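PDB 1M1J: fibrinogen alpha subunit from Gallus gallus, which is probably cleaved by thrombin and then polymerises with the fibrinogen beta and gamma chains into the insoluble fibrin matrix of blood clots. Local coordinates for residues S140-E143 with Q144-M148; K82-N85 with R86-E90; V127-Q130 with V131-K135; L95-G98 with L99-A102. All coordinates share one frame; numbering follows the deposited sequence.

Contact 1 of 4, residues S140-E143 with Q144-M148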
loop_
_atom_site.group_PDB
_atom_site.type_symbol
_atom_site.label_atom_id
_atom_site.label_comp_id
_atom_site.label_asym_id
_atom_site.label_seq_id
_atom_site.Cartn_x
_atom_site.Cartn_y
_atom_site.Cartn_z
ATOM N N SER D 140 -100.208 54.714 66.599
ATOM C CA SER D 140 -101.624 54.846 66.918
ATOM C C SER D 140 -101.792 54.920 68.443
ATOM O O SER D 140 -102.568 55.725 68.959
ATOM C CB SER D 140 -102.396 53.654 66.348
ATOM O OG SER D 140 -103.772 53.959 66.187
ATOM N N ILE D 141 -101.052 54.079 69.157
ATOM C CA ILE D 141 -101.096 54.058 70.613
ATOM C C ILE D 141 -100.578 55.382 71.170
ATOM O O ILE D 141 -101.049 55.872 72.201
ATOM C CB ILE D 141 -100.222 52.913 71.171
ATOM C CG1 ILE D 141 -100.904 51.568 70.922
ATOM C CG2 ILE D 141 -99.947 53.129 72.640
ATOM C CD1 ILE D 141 -100.065 50.382 71.337
ATOM N N GLN D 142 -99.598 55.958 70.485
ATOM C CA GLN D 142 -99.021 57.220 70.919
ATOM C C GLN D 142 -100.004 58.372 70.741
ATOM O O GLN D 142 -100.097 59.248 71.600
ATOM C CB GLN D 142 -97.732 57.504 70.148
ATOM C CG GLN D 142 -97.086 58.841 70.484
ATOM C CD GLN D 142 -96.876 59.043 71.977
ATOM O OE1 GLN D 142 -97.810 59.385 72.706
ATOM N NE2 GLN D 142 -95.647 58.827 72.440
ATOM N N GLU D 143 -100.748 58.382 69.639
ATOM C CA GLU D 143 -101.694 59.462 69.440
ATOM C C GLU D 143 -102.890 59.266 70.358
ATOM O O GLU D 143 -103.546 60.230 70.754
ATOM C CB GLU D 143 -102.119 59.572 67.969
ATOM C CG GLU D 143 -102.845 58.387 67.380
ATOM C CD GLU D 143 -103.093 58.566 65.881
ATOM O OE1 GLU D 143 -103.809 59.518 65.506
ATOM O OE2 GLU D 143 -102.566 57.763 65.076
ATOM N N GLN D 144 -103.162 58.014 70.716
ATOM C CA GLN D 144 -104.259 57.723 71.630
ATOM C C GLN D 144 -103.859 58.229 73.018
ATOM O O GLN D 144 -104.678 58.788 73.742
ATOM C CB GLN D 144 -104.550 56.220 71.670
ATOM C CG GLN D 144 -105.619 55.826 72.685
ATOM C CD GLN D 144 -106.092 54.399 72.512
ATOM O OE1 GLN D 144 -106.714 54.055 71.497
ATOM N NE2 GLN D 144 -105.798 53.553 73.499
ATOM N N VAL D 145 -102.592 58.043 73.383
ATOM C CA VAL D 145 -102.119 58.516 74.677
ATOM C C VAL D 145 -102.215 60.040 74.732
ATOM O O VAL D 145 -102.243 60.629 75.810
ATOM C CB VAL D 145 -100.658 58.093 74.942
ATOM C CG1 VAL D 145 -100.127 58.788 76.181
ATOM C CG2 VAL D 145 -100.580 56.590 75.144
ATOM N N VAL D 146 -102.266 60.683 73.570
ATOM C CA VAL D 146 -102.378 62.139 73.520
ATOM C C VAL D 146 -103.828 62.563 73.733
ATOM O O VAL D 146 -104.118 63.419 74.567
ATOM C CB VAL D 146 -101.867 62.706 72.156
ATOM C CG1 VAL D 146 -102.412 64.120 71.915
ATOM C CG2 VAL D 146 -100.350 62.748 72.160
ATOM N N GLU D 147 -104.728 61.956 72.968
ATOM C CA GLU D 147 -106.148 62.255 73.059
ATOM C C GLU D 147 -106.679 61.918 74.444
ATOM O O GLU D 147 -107.533 62.621 74.977
ATOM C CB GLU D 147 -106.915 61.448 72.016
ATOM C CG GLU D 147 -108.407 61.726 71.973
ATOM C CD GLU D 147 -109.099 60.923 70.887
ATOM O OE1 GLU D 147 -110.305 61.141 70.642
ATOM O OE2 GLU D 147 -108.427 60.066 70.274
ATOM N N MET D 148 -106.155 60.838 75.018
ATOM C CA MET D 148 -106.572 60.372 76.330
ATOM C C MET D 148 -106.174 61.342 77.436
ATOM O O MET D 148 -107.008 61.727 78.250
ATOM C CB MET D 148 -105.967 58.993 76.607
ATOM C CG MET D 148 -106.677 58.192 77.684
ATOM S SD MET D 148 -108.303 57.584 77.185
ATOM C CE MET D 148 -109.308 58.940 77.645
#
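Val145 packs one turn along from Ile141 on helix 82-160, part of the coiled coil that fibrinogen builds from three chains, and here it also meets helix 178-191 of the same chain, which folds back as a fourth strand. The side chain of Val145 is a compact example of how a branched residue serves both its own helix and its neighbours. Its CB stands over the preceding turn, 3.5 Å from the carbonyl oxygen of Ile141. From there CG2 runs back beside the backbone N (CG1 takes the anti place, chi1 171°), and this branch lies 4.3 Å from Ile141 CG2. The returning helix covers this side, with Leu186 against Ile141, and Tyr179 and Ile182 against Val145; Ile141 and Val145 each also touch an apolar side chain of another chain.

Beneath the side chains, Val145 N donates to Ile141 O at 2.9 Å, and Gln144 N does the same to Ser140 O. Val146 N divides its hydrogen weakly between Gln142 O and Glu143 O. Glu147 is extended, and its carboxylate makes a salt bridge with a basic side chain of another chain. The like charges of Glu143 OE1 and Glu147 OE2 are 6.7 Å apart. Glu147 N completes the turn with a nearly straight bond, 167° at the hydrogen, to Glu143 O at 3.0 Å.

Contact 2 of 4, residues K82-N85 with R86-E90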
loop_
_atom_site.group_PDB
_atom_site.type_symbol
_atom_site.label_atom_id
_atom_site.label_comp_id
_atom_site.label_asym_id
_atom_site.label_seq_id
_atom_site.Cartn_x
_atom_site.Cartn_y
_atom_site.Cartn_z
ATOM N N LYS D 82 -42.210 7.282 26.400
ATOM C CA LYS D 82 -43.130 6.251 26.886
ATOM C C LYS D 82 -43.210 6.361 28.413
ATOM O O LYS D 82 -44.287 6.247 29.000
ATOM C CB LYS D 82 -42.605 4.868 26.490
ATOM C CG LYS D 82 -43.619 3.742 26.573
ATOM C CD LYS D 82 -42.928 2.395 26.393
ATOM C CE LYS D 82 -43.917 1.285 26.073
ATOM N NZ LYS D 82 -44.514 1.450 24.714
ATOM N N THR D 83 -42.053 6.581 29.038
ATOM C CA THR D 83 -41.939 6.740 30.488
ATOM C C THR D 83 -42.334 8.173 30.847
ATOM O O THR D 83 -42.017 8.681 31.925
ATOM C CB THR D 83 -40.485 6.488 30.967
ATOM O OG1 THR D 83 -40.387 6.753 32.373
ATOM C CG2 THR D 83 -39.510 7.396 30.230
ATOM N N SER D 84 -43.026 8.819 29.915
ATOM C CA SER D 84 -43.479 10.188 30.085
ATOM C C SER D 84 -44.939 10.229 29.661
ATOM O O SER D 84 -45.692 11.104 30.076
ATOM C CB SER D 84 -42.643 11.128 29.209
ATOM O OG SER D 84 -42.982 12.484 29.430
ATOM N N ASN D 85 -45.328 9.269 28.827
ATOM C CA ASN D 85 -46.704 9.173 28.356
ATOM C C ASN D 85 -47.525 8.488 29.435
ATOM O O ASN D 85 -48.753 8.576 29.445
ATOM C CB ASN D 85 -46.776 8.370 27.054
ATOM C CG ASN D 85 -48.199 7.988 26.679
ATOM O OD1 ASN D 85 -48.830 7.172 27.351
ATOM N ND2 ASN D 85 -48.713 8.579 25.603
ATOM N N ARG D 86 -46.842 7.799 30.345
ATOM C CA ARG D 86 -47.524 7.121 31.439
ATOM C C ARG D 86 -47.508 8.022 32.674
ATOM O O ARG D 86 -48.545 8.225 33.309
ATOM C CB ARG D 86 -46.854 5.776 31.765
ATOM C CG ARG D 86 -45.499 5.890 32.456
ATOM C CD ARG D 86 -45.026 4.552 33.008
ATOM N NE ARG D 86 -43.745 4.667 33.706
ATOM C CZ ARG D 86 -43.553 5.372 34.817
ATOM N NH1 ARG D 86 -44.559 6.035 35.373
ATOM N NH2 ARG D 86 -42.350 5.420 35.374
ATOM N N VAL D 87 -46.337 8.573 33.002
ATOM C CA VAL D 87 -46.207 9.450 34.165
ATOM C C VAL D 87 -47.188 10.608 34.024
ATOM O O VAL D 87 -47.302 11.454 34.909
ATOM C CB VAL D 87 -44.758 9.997 34.318
ATOM C CG1 VAL D 87 -44.667 10.949 35.506
ATOM C CG2 VAL D 87 -43.793 8.846 34.528
ATOM N N ILE D 88 -47.895 10.632 32.899
ATOM C CA ILE D 88 -48.893 11.656 32.636
ATOM C C ILE D 88 -50.275 11.034 32.773
ATOM O O ILE D 88 -51.138 11.572 33.470
ATOM C CB ILE D 88 -48.734 12.256 31.221
ATOM C CG1 ILE D 88 -47.516 13.181 31.194
ATOM C CG2 ILE D 88 -49.986 13.024 30.829
ATOM C CD1 ILE D 88 -47.242 13.808 29.843
ATOM N N VAL D 89 -50.484 9.898 32.116
ATOM C CA VAL D 89 -51.769 9.213 32.195
ATOM C C VAL D 89 -52.109 8.912 33.658
ATOM O O VAL D 89 -53.280 8.891 34.044
ATOM C CB VAL D 89 -51.751 7.900 31.382
ATOM C CG1 VAL D 89 -53.032 7.115 31.619
ATOM C CG2 VAL D 89 -51.609 8.221 29.904
ATOM N N GLU D 90 -51.075 8.692 34.467
ATOM C CA GLU D 90 -51.258 8.410 35.885
ATOM C C GLU D 90 -51.859 9.614 36.595
ATOM O O GLU D 90 -52.892 9.504 37.258
ATOM C CB GLU D 90 -49.923 8.054 36.542
ATOM C CG GLU D 90 -49.253 6.823 35.963
ATOM C CD GLU D 90 -48.087 6.345 36.809
ATOM O OE1 GLU D 90 -47.196 7.166 37.125
ATOM O OE2 GLU D 90 -48.063 5.143 37.153
#
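The backbone joins Lys82-Asn85 to Arg86-Glu90 as a loosely bonded turn: Arg86 N reaches Lys82 O weakly at 3.3 Å, Val89 N reaches Asn85 O weakly at 3.4 Å, and the helix kinks where the amides of Val87 and Ile88 lack a bond to the turn before. This is the start of helix 82-160, the alpha chain's helix in the fibrinogen coiled coil, and it illustrates how side chains can follow a helical path that the backbone holds only slackly.

Arg86 leaves the backbone with CG between the N and the carbonyl carbon (chi1 72°), which brings CG to 3.7 Å from Lys82 O; beyond CG the chain is extended as far as NE. Its NH2 then comes to 3.8 Å from Thr83 OG1, the hydroxyl lying oblique to the guanidinium, and the two side chains cross at a slant. Glu90 OE1 approaches the edge of the guanidinium in its plane, 3.4 Å from NH1, in a salt bridge one turn onward.

On another flank Asn85 and Val89 point the same way, with OD1 3.9 Å from Val89 CG2. Ser84 and Ile88 supply the interior face: Ile88 packs against apolar side chains of two other chains, and Ser84 against an apolar side chain of one of these chains. The charged ends of Arg86 and Glu90 are thus paired at the exposed surface, while the hydrocarbon of Ile88 faces the other chains.

Contact 3 of 4, residues V127-Q130 with V131-K135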
loop_
_atom_site.group_PDB
_atom_site.type_symbol
_atom_site.label_atom_id
_atom_site.label_comp_id
_atom_site.label_asym_id
_atom_site.label_seq_id
_atom_site.Cartn_x
_atom_site.Cartn_y
_atom_site.Cartn_z
ATOM N N VAL D 127 -90.894 39.001 58.438
ATOM C CA VAL D 127 -90.337 39.663 59.609
ATOM C C VAL D 127 -90.366 41.170 59.404
ATOM O O VAL D 127 -90.661 41.928 60.325
ATOM C CB VAL D 127 -88.888 39.229 59.859
ATOM C CG1 VAL D 127 -88.261 40.088 60.954
ATOM C CG2 VAL D 127 -88.859 37.763 60.251
ATOM N N ALA D 128 -90.072 41.601 58.185
ATOM C CA ALA D 128 -90.075 43.022 57.874
ATOM C C ALA D 128 -91.424 43.660 58.204
ATOM O O ALA D 128 -91.492 44.580 59.020
ATOM C CB ALA D 128 -89.743 43.237 56.408
ATOM N N THR D 129 -92.494 43.166 57.580
ATOM C CA THR D 129 -93.826 43.720 57.811
ATOM C C THR D 129 -94.215 43.713 59.282
ATOM O O THR D 129 -94.731 44.703 59.789
ATOM C CB THR D 129 -94.910 42.967 57.028
ATOM O OG1 THR D 129 -94.987 41.617 57.496
ATOM C CG2 THR D 129 -94.597 42.979 55.544
ATOM N N GLN D 130 -93.979 42.600 59.968
ATOM C CA GLN D 130 -94.314 42.529 61.383
ATOM C C GLN D 130 -93.681 43.680 62.147
ATOM O O GLN D 130 -94.245 44.155 63.126
ATOM C CB GLN D 130 -93.852 41.208 61.983
ATOM C CG GLN D 130 -94.883 40.109 61.886
ATOM C CD GLN D 130 -94.413 38.837 62.545
ATOM O OE1 GLN D 130 -93.759 38.877 63.588
ATOM N NE2 GLN D 130 -94.751 37.696 61.954
ATOM N N VAL D 131 -92.512 44.129 61.700
ATOM C CA VAL D 131 -91.840 45.241 62.358
ATOM C C VAL D 131 -92.549 46.542 61.979
ATOM O O VAL D 131 -92.670 47.455 62.796
ATOM C CB VAL D 131 -90.351 45.319 61.955
ATOM C CG1 VAL D 131 -89.651 46.417 62.749
ATOM C CG2 VAL D 131 -89.677 43.984 62.219
ATOM N N ASN D 132 -93.021 46.617 60.739
ATOM C CA ASN D 132 -93.742 47.793 60.261
ATOM C C ASN D 132 -95.077 47.874 60.985
ATOM O O ASN D 132 -95.423 48.905 61.568
ATOM C CB ASN D 132 -94.000 47.695 58.754
ATOM C CG ASN D 132 -92.772 48.018 57.924
ATOM O OD1 ASN D 132 -92.779 47.842 56.704
ATOM N ND2 ASN D 132 -91.716 48.503 58.577
ATOM N N ARG D 133 -95.819 46.772 60.936
ATOM C CA ARG D 133 -97.120 46.671 61.578
ATOM C C ARG D 133 -96.995 47.091 63.049
ATOM O O ARG D 133 -97.857 47.805 63.574
ATOM C CB ARG D 133 -97.626 45.235 61.475
ATOM C CG ARG D 133 -99.132 45.099 61.571
ATOM C CD ARG D 133 -99.546 43.635 61.615
ATOM N NE ARG D 133 -99.062 42.902 60.449
ATOM C CZ ARG D 133 -99.021 41.575 60.361
ATOM N NH1 ARG D 133 -99.437 40.827 61.377
ATOM N NH2 ARG D 133 -98.563 40.995 59.257
ATOM N N ILE D 134 -95.910 46.661 63.695
ATOM C CA ILE D 134 -95.653 46.995 65.093
ATOM C C ILE D 134 -95.377 48.478 65.304
ATOM O O ILE D 134 -95.879 49.069 66.260
ATOM C CB ILE D 134 -94.456 46.197 65.655
ATOM C CG1 ILE D 134 -94.863 44.741 65.869
ATOM C CG2 ILE D 134 -93.964 46.814 66.967
ATOM C CD1 ILE D 134 -93.725 43.852 66.338
ATOM N N LYS D 135 -94.577 49.081 64.430
ATOM C CA LYS D 135 -94.264 50.503 64.570
ATOM C C LYS D 135 -95.508 51.348 64.307
ATOM O O LYS D 135 -95.751 52.340 65.000
ATOM C CB LYS D 135 -93.140 50.917 63.616
ATOM C CG LYS D 135 -92.656 52.352 63.821
ATOM C CD LYS D 135 -91.456 52.674 62.936
ATOM C CE LYS D 135 -90.260 51.778 63.264
ATOM N NZ LYS D 135 -89.077 52.046 62.395
#
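The guanidinium of Arg133 brings NH2 to 4.0 Å from Thr129 OG1, the hydroxyl set oblique to its plane, while the two side chains run alongside one another. Neither polar end depends on that approach: Arg133 NH1 makes a salt bridge with an acidic side chain of another chain, and Thr129 OG1 is hydrogen-bonded to Arg126 O. A second flat group, the amide of Asn132, folds back beside its backbone N (chi1 -78°), with CG 3.8 Å from Ala128 O. Gln130 is extended beyond CG, and its NE2 is hydrogen-bonded to the backbone of another chain.

Helix 82-160 is the alpha chain's part of the three-chain coiled coil, and here Val127, Val131 and Ile134 face other chains while Gln130 and Arg133 bond to one. Val131 CG2 lies 4.3 Å from Val127 CG1, and Val131 also touches Met194 of the same chain's returning segment. Ile134 touches a polar side chain of one neighbouring chain and an apolar one of another; an alanine here would probably open a gap beside them and leave the apolar one without its hydrocarbon partner. Arg133 N donates almost straight, 172° at the hydrogen, to Thr129 O, and Asn132 N reaches Ala128 O at 3.1 Å in the carbonyl plane.

Contact 4 of 4, residues L95-G98 with L99-A102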
loop_
_atom_site.group_PDB
_atom_site.type_symbol
_atom_site.label_atom_id
_atom_site.label_comp_id
_atom_site.label_asym_id
_atom_site.label_seq_id
_atom_site.Cartn_x
_atom_site.Cartn_y
_atom_site.Cartn_z
ATOM N N LEU D 95 -56.049 12.966 39.097
ATOM C CA LEU D 95 -56.784 14.222 39.049
ATOM C C LEU D 95 -58.170 14.132 38.408
ATOM O O LEU D 95 -59.091 14.835 38.824
ATOM C CB LEU D 95 -55.935 15.282 38.336
ATOM C CG LEU D 95 -54.906 16.041 39.194
ATOM C CD1 LEU D 95 -54.163 15.101 40.142
ATOM C CD2 LEU D 95 -53.933 16.761 38.271
ATOM N N LYS D 96 -58.324 13.269 37.409
ATOM C CA LYS D 96 -59.607 13.116 36.726
ATOM C C LYS D 96 -60.796 13.156 37.696
ATOM O O LYS D 96 -61.727 13.934 37.506
ATOM C CB LYS D 96 -59.617 11.810 35.922
ATOM C CG LYS D 96 -60.877 11.557 35.104
ATOM C CD LYS D 96 -61.099 12.633 34.050
ATOM C CE LYS D 96 -62.022 12.136 32.941
ATOM N NZ LYS D 96 -63.305 11.590 33.465
ATOM N N PRO D 97 -60.782 12.315 38.745
ATOM C CA PRO D 97 -61.885 12.303 39.713
ATOM C C PRO D 97 -61.844 13.487 40.681
ATOM O O PRO D 97 -62.860 14.140 40.921
ATOM C CB PRO D 97 -61.693 10.972 40.442
ATOM C CG PRO D 97 -60.971 10.129 39.446
ATOM C CD PRO D 97 -59.961 11.105 38.903
ATOM N N GLY D 98 -60.664 13.750 41.239
ATOM C CA GLY D 98 -60.495 14.849 42.177
ATOM C C GLY D 98 -61.122 16.156 41.718
ATOM O O GLY D 98 -61.325 17.068 42.519
ATOM N N LEU D 99 -61.415 16.249 40.423
ATOM C CA LEU D 99 -62.036 17.436 39.855
ATOM C C LEU D 99 -63.501 17.178 39.528
ATOM O O LEU D 99 -64.367 17.957 39.920
ATOM C CB LEU D 99 -61.294 17.886 38.593
ATOM C CG LEU D 99 -60.188 18.935 38.760
ATOM C CD1 LEU D 99 -59.076 18.405 39.657
ATOM C CD2 LEU D 99 -59.645 19.306 37.391
ATOM N N GLU D 100 -63.787 16.092 38.810
ATOM C CA GLU D 100 -65.169 15.758 38.463
ATOM C C GLU D 100 -65.987 15.787 39.751
ATOM O O GLU D 100 -67.192 16.042 39.734
ATOM C CB GLU D 100 -65.256 14.354 37.857
ATOM C CG GLU D 100 -64.360 14.111 36.655
ATOM C CD GLU D 100 -64.362 12.653 36.218
ATOM O OE1 GLU D 100 -65.399 12.185 35.700
ATOM O OE2 GLU D 100 -63.327 11.974 36.403
ATOM N N GLY D 101 -65.305 15.520 40.864
ATOM C CA GLY D 101 -65.945 15.509 42.166
ATOM C C GLY D 101 -66.070 16.887 42.782
ATOM O O GLY D 101 -67.178 17.383 42.973
ATOM N N ALA D 102 -64.938 17.511 43.096
ATOM C CA ALA D 102 -64.949 18.844 43.692
ATOM C C ALA D 102 -65.737 19.849 42.847
ATOM O O ALA D 102 -65.881 21.010 43.228
ATOM C CB ALA D 102 -63.521 19.339 43.898
#
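Lys96 lays its side chain across the carboxylate of Glu100, one turn ahead, in an i to i+4 salt bridge on the surface of helix 82-160, the alpha-chain helix of the fibrinogen coiled coil. The amine sits near both carboxylate oxygens, with NZ 3.0 Å from Glu100 OE2, where the hydrogen bond is weak and the oxygen's position less certain, and 3.1 Å from OE1. Two bends in the lysine make this possible: chi2 (62°) turns the chain toward Glu100, and chi4 (53°) turns NZ back over the carboxylate. Glu100 contributes a chain extended beyond CG. A methionine in place of Lys96 would probably cost Glu100 its charge partner and leave the carboxylate freer to turn.

The pair also illustrates how a side-chain bridge can span an imperfect turn. Pro97 has no amide hydrogen to give to the turn before, and the helix kinks there, yet its own carbonyl accepts Gly101 N at 2.8 Å, although the placing of that nitrogen is less sure. On another flank Leu99 sets CD1 3.7 Å from Leu95 O, and both leucines pack against two other chains, Leu99 touching an aromatic side chain of one of them. The alpha chain itself, on its way back, brings Asp213 against Leu99 and Glu100, and Pro217 against Lys96. Further along the turn, Ala102 places its CB 3.4 Å from Gly98 O.

How the contacts relate
From the N terminus the order is contact 2, contact 4, contact 3, contact 1, all in series on helix 82-160. Each joins consecutive residues, so none closes a loop, and none nests within or crosses another. They fall into two close pairs: contacts 2 and 4 have centres 19 Å apart, contacts 3 and 1 centres 20 Å apart, with 48 Å between the centres of contacts 4 and 3. Contact 2 lies on the opposite side of the chain's centre from contacts 3 and 1. All four pack against two other chains. The returning alpha chain adds to three of them, through helix 178-191 at contact 1 and through loop residues at contacts 3 and 4.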